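Long-range contacts in lipoprotein (Bacillus anthracis, PDB 4JG9), which is a putative lipoprotein of unknown function, presumably anchored at the cell surface and built from antiparallel beta sheets: residues 105-110 / 158-163; 154-159 / 166-171. All coordinates share one frame; numbering follows the deposited sequence.

Contact 1. Residues 105-110 / 158-163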
# COMPACT_ATOMS: atom_id res chain seq x y z
N SER A 105 11.11 -6.23 -2.69
CA SER A 105 9.94 -5.85 -1.89
C SER A 105 10.20 -5.96 -0.39
O SER A 105 10.88 -6.88 0.08
CB SER A 105 8.72 -6.71 -2.25
OG SER A 105 8.44 -6.71 -3.64
N ILE A 106 9.65 -5.01 0.35
CA ILE A 106 9.70 -5.07 1.79
C ILE A 106 8.30 -4.89 2.35
O ILE A 106 7.65 -3.88 2.10
CB ILE A 106 10.58 -3.97 2.38
CG1 ILE A 106 12.03 -4.18 1.96
CG2 ILE A 106 10.48 -4.00 3.90
CD1 ILE A 106 12.88 -2.98 2.20
N ILE A 107 7.84 -5.89 3.10
CA ILE A 107 6.53 -5.85 3.72
C ILE A 107 6.70 -5.92 5.23
O ILE A 107 7.20 -6.92 5.75
CB ILE A 107 5.69 -7.05 3.28
CG1 ILE A 107 5.55 -7.07 1.75
CG2 ILE A 107 4.34 -7.04 3.97
CD1 ILE A 107 4.61 -8.14 1.24
N ALA A 108 6.27 -4.88 5.93
CA ALA A 108 6.51 -4.75 7.37
C ALA A 108 5.27 -5.02 8.20
O ALA A 108 4.13 -4.75 7.78
CB ALA A 108 7.05 -3.36 7.68
N LEU A 109 5.49 -5.60 9.38
CA LEU A 109 4.42 -5.75 10.36
C LEU A 109 4.94 -5.41 11.74
O LEU A 109 6.03 -5.84 12.14
CB LEU A 109 3.85 -7.17 10.37
CG LEU A 109 3.05 -7.52 9.12
CD1 LEU A 109 3.86 -8.41 8.20
CD2 LEU A 109 1.71 -8.15 9.50
N LYS A 110 4.14 -4.65 12.48
CA LYS A 110 4.50 -4.33 13.83
C LYS A 110 4.28 -5.55 14.70
O LYS A 110 3.50 -6.45 14.36
CB LYS A 110 3.66 -3.16 14.35
CG LYS A 110 4.24 -2.50 15.58
CD LYS A 110 3.46 -1.28 15.99
CE LYS A 110 4.16 -0.64 17.17
NZ LYS A 110 3.44 0.56 17.67
N ASN A 158 9.82 -8.20 6.22
CA ASN A 158 9.81 -9.37 5.34
C ASN A 158 10.28 -9.00 3.94
O ASN A 158 9.75 -8.07 3.34
CB ASN A 158 8.42 -9.99 5.27
CG ASN A 158 7.89 -10.34 6.63
OD1 ASN A 158 8.32 -11.32 7.25
ND2 ASN A 158 6.95 -9.52 7.13
N ILE A 159 11.30 -9.69 3.45
CA ILE A 159 11.98 -9.27 2.23
C ILE A 159 11.76 -10.28 1.11
O ILE A 159 11.91 -11.49 1.31
CB ILE A 159 13.49 -9.06 2.48
CG1 ILE A 159 13.72 -7.99 3.55
CG2 ILE A 159 14.22 -8.69 1.20
CD1 ILE A 159 14.90 -8.32 4.44
N TYR A 160 11.38 -9.77 -0.06
CA TYR A 160 11.10 -10.59 -1.23
C TYR A 160 11.94 -10.07 -2.38
O TYR A 160 12.24 -8.88 -2.45
CB TYR A 160 9.61 -10.54 -1.60
CG TYR A 160 8.71 -10.98 -0.47
CD1 TYR A 160 8.08 -12.23 -0.49
CD2 TYR A 160 8.48 -10.15 0.63
CE1 TYR A 160 7.27 -12.64 0.55
CE2 TYR A 160 7.67 -10.56 1.69
CZ TYR A 160 7.06 -11.80 1.64
OH TYR A 160 6.26 -12.19 2.68
N VAL A 161 12.35 -10.97 -3.25
CA VAL A 161 12.98 -10.59 -4.49
C VAL A 161 12.26 -11.31 -5.60
O VAL A 161 12.07 -12.54 -5.53
CB VAL A 161 14.48 -10.94 -4.52
CG1 VAL A 161 15.07 -10.72 -5.91
CG2 VAL A 161 15.21 -10.15 -3.45
N ASN A 162 11.86 -10.55 -6.61
CA ASN A 162 11.10 -11.10 -7.72
C ASN A 162 9.87 -11.84 -7.20
O ASN A 162 9.49 -12.88 -7.73
CB ASN A 162 11.98 -12.02 -8.57
CG ASN A 162 11.44 -12.18 -9.98
OD1 ASN A 162 10.71 -11.32 -10.47
ND2 ASN A 162 11.81 -13.27 -10.64
N GLU A 163 9.29 -11.29 -6.12
CA GLU A 163 8.07 -11.81 -5.50
C GLU A 163 8.22 -13.12 -4.76
O GLU A 163 7.22 -13.71 -4.33
CB GLU A 163 6.92 -11.90 -6.52
CG GLU A 163 6.61 -10.58 -7.17
CD GLU A 163 5.25 -10.53 -7.83
OE1 GLU A 163 4.58 -11.59 -7.89
OE2 GLU A 163 4.86 -9.42 -8.28
O HOH W 1 9.79 -8.51 -5.15

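Contact 2. Residues 154-159 / 166-171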
# COMPACT_ATOMS: atom_id res chain seq x y z
N LEU A 154 8.83 -2.59 17.92
CA LEU A 154 9.50 -3.57 17.08
C LEU A 154 8.66 -3.85 15.83
O LEU A 154 7.42 -3.94 15.87
CB LEU A 154 9.75 -4.86 17.86
CG LEU A 154 10.68 -4.79 19.09
CD1 LEU A 154 10.70 -6.08 19.88
CD2 LEU A 154 12.09 -4.45 18.64
N TRP A 155 9.37 -3.95 14.71
CA TRP A 155 8.79 -4.23 13.41
C TRP A 155 9.59 -5.34 12.76
O TRP A 155 10.82 -5.32 12.82
CB TRP A 155 8.87 -2.99 12.51
CG TRP A 155 7.97 -1.87 12.95
CD1 TRP A 155 8.22 -0.94 13.92
CD2 TRP A 155 6.67 -1.55 12.42
NE1 TRP A 155 7.15 -0.08 14.03
CE2 TRP A 155 6.19 -0.43 13.12
CE3 TRP A 155 5.86 -2.12 11.42
CZ2 TRP A 155 4.94 0.14 12.86
CZ3 TRP A 155 4.62 -1.55 11.16
CH2 TRP A 155 4.17 -0.43 11.87
N VAL A 156 8.90 -6.30 12.15
CA VAL A 156 9.58 -7.30 11.35
C VAL A 156 9.57 -6.86 9.88
O VAL A 156 8.55 -6.37 9.37
CB VAL A 156 8.98 -8.71 11.51
CG1 VAL A 156 7.51 -8.74 11.05
CG2 VAL A 156 9.82 -9.75 10.74
N LEU A 157 10.71 -7.01 9.22
CA LEU A 157 10.82 -6.65 7.82
C LEU A 157 10.89 -7.90 6.95
O LEU A 157 11.91 -8.60 6.96
CB LEU A 157 12.07 -5.81 7.62
CG LEU A 157 11.95 -4.29 7.70
CD1 LEU A 157 11.11 -3.87 8.87
CD2 LEU A 157 13.34 -3.68 7.82
N ASN A 158 9.82 -8.20 6.22
CA ASN A 158 9.81 -9.37 5.34
C ASN A 158 10.28 -9.00 3.94
O ASN A 158 9.75 -8.07 3.34
CB ASN A 158 8.42 -9.99 5.27
CG ASN A 158 7.89 -10.34 6.63
OD1 ASN A 158 8.32 -11.32 7.25
ND2 ASN A 158 6.95 -9.52 7.13
N ILE A 159 11.30 -9.69 3.45
CA ILE A 159 11.98 -9.27 2.23
C ILE A 159 11.76 -10.28 1.11
O ILE A 159 11.91 -11.49 1.31
CB ILE A 159 13.49 -9.06 2.48
CG1 ILE A 159 13.72 -7.99 3.55
CG2 ILE A 159 14.22 -8.69 1.20
CD1 ILE A 159 14.90 -8.32 4.44
N TYR A 166 12.67 -14.01 0.55
CA TYR A 166 14.12 -14.07 0.65
C TYR A 166 14.56 -14.27 2.09
O TYR A 166 15.24 -15.25 2.41
CB TYR A 166 14.78 -12.80 0.09
CG TYR A 166 16.28 -12.88 0.16
CD1 TYR A 166 16.98 -13.71 -0.71
CD2 TYR A 166 17.00 -12.18 1.11
CE1 TYR A 166 18.35 -13.82 -0.66
CE2 TYR A 166 18.39 -12.29 1.18
CZ TYR A 166 19.05 -13.11 0.29
OH TYR A 166 20.42 -13.22 0.33
N ASP A 167 14.21 -13.32 2.94
CA ASP A 167 14.48 -13.41 4.36
C ASP A 167 13.67 -12.39 5.14
O ASP A 167 12.81 -11.69 4.58
CB ASP A 167 15.98 -13.23 4.63
CG ASP A 167 16.48 -14.17 5.73
OD1 ASP A 167 15.69 -14.40 6.68
OD2 ASP A 167 17.62 -14.69 5.63
N GLN A 168 13.94 -12.31 6.43
CA GLN A 168 13.25 -11.37 7.31
C GLN A 168 14.13 -11.02 8.50
O GLN A 168 14.99 -11.80 8.88
CB GLN A 168 11.93 -11.99 7.80
CG GLN A 168 12.11 -13.06 8.86
CD GLN A 168 10.82 -13.83 9.15
OE1 GLN A 168 10.85 -14.83 9.86
NE2 GLN A 168 9.71 -13.39 8.58
N PHE A 169 13.95 -9.83 9.06
CA PHE A 169 14.59 -9.51 10.33
C PHE A 169 13.86 -8.39 11.07
O PHE A 169 13.03 -7.69 10.48
CB PHE A 169 16.10 -9.23 10.18
CG PHE A 169 16.43 -8.03 9.36
CD1 PHE A 169 16.57 -6.78 9.94
CD2 PHE A 169 16.63 -8.15 8.00
CE1 PHE A 169 16.88 -5.66 9.17
CE2 PHE A 169 16.93 -7.04 7.22
CZ PHE A 169 17.05 -5.80 7.81
N VAL A 170 14.14 -8.25 12.35
CA VAL A 170 13.41 -7.32 13.21
C VAL A 170 14.24 -6.08 13.51
O VAL A 170 15.42 -6.16 13.82
CB VAL A 170 12.98 -8.02 14.52
CG1 VAL A 170 12.41 -7.02 15.51
CG2 VAL A 170 11.96 -9.10 14.23
N ILE A 171 13.60 -4.92 13.44
CA ILE A 171 14.27 -3.66 13.75
C ILE A 171 13.48 -2.93 14.81
O ILE A 171 12.34 -3.29 15.10
CB ILE A 171 14.45 -2.78 12.49
CG1 ILE A 171 13.09 -2.46 11.87
CG2 ILE A 171 15.31 -3.48 11.45
CD1 ILE A 171 12.75 -1.03 11.88

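Contact 1. Residues 105-110 / 158-163
Ile-107 O is gripped twice by Asn-158: the backbone N donates to it at 3.0 Å, and the side-chain ND2 reaches it at 3.0 Å from the opposite face of the carbonyl plane. The hydrogen bond from ND2 is bent, 144° at the hydrogen; together with the one from Gln-168 to OD1 it holds the rotation of the Asn-158 amide. An asparagine suits this buried place because one short side chain can both donate and accept. Its ND2 also lies against Leu-109 CD1 (3.5 Å). Ile-107 N returns a bond to Asn-158 O, and Ser-105 and Tyr-160 exchange a second pair of backbone bonds. Tyr-160 holds CG beside its backbone N (chi1 -58°), and ring atom CE2 meets Ile-107 CD1 at 3.9 Å; Phe-44 and Phe-45 add aromatic cover on this side. The small Ser-105 packs CB to CB with Tyr-160, while its OG bonds Thr-131 and a water that accepts from Glu-163 N. On the other face Ile-106 CG1 stands 4.5 Å from Ile-159 CG1, beta-branched neighbours that both touch Trp-92 of strand 88-94. Alternating hydrogen-bonded and non-hydrogen-bonded pairs mark an antiparallel ladder between strands 102-110 and 153-161, neighbours in a five-stranded sheet.

Contact 2. Residues 154-159 / 166-171
Gln-168 places CG between its backbone N and carbonyl carbon (chi1 75°) and continues extended, while Asn-158 turns CG beside its own N, and the two side chains run side by side pointing the same way. Gln-168 NE2, at the end of the extended chain, reaches Asn-158 OD1 at 2.8 Å, approaching nearly along the C=O axis and with the acceptor in the plane of the glutamine amide; the two amide planes are 57° apart. NE2 has a second N-H to give, and it also bonds Val-49 O. On the same face Val-156 and Val-170 pack CB to CG2 at 4.1 Å. Six residues separate the segments, which form the arms of a beta hairpin. A classic beta bulge interrupts its ladder where Tyr-166 and Asp-167 both face Ile-159: Tyr-166 N donates to Ile-159 O at 2.7 Å, and Asp-167 N adds a weak bond to the same oxygen. Asp-167 OD1 accepts from Gln-168 N, while OD2 forms a salt bridge with Lys-74. On the opposite face, Ile-159 CD1 meets Phe-169 CE2 (3.7 Å), and Leu-157 crosses Ile-171 at about a right angle, CD1 to CG1 at 3.9 Å. These bulky apolar groups suit a buried face, where Phe-169 also touches Met-77 and Ile-159 touches Ile-75 of strand 75-78 in the other sheet.

From the N terminus, strand 102-110 comes first, and contact 1 closes a long loop: 47 residues lie between its segments, including strands 117-118, 131-136 and 142-147. The chain then runs up strand 153-161 and turns back at once into strand 164-173, so contact 2 closes only a short hairpin. The loops follow one another along the chain, and the two contacts share only Asn-158 and Ile-159. Strand 153-161 is therefore the middle of three adjacent strands, between 102-110 and 164-173. A probable bond between Leu-109 O and Val-156 N carries the pairing with strand 102-110 on beyond contact 1.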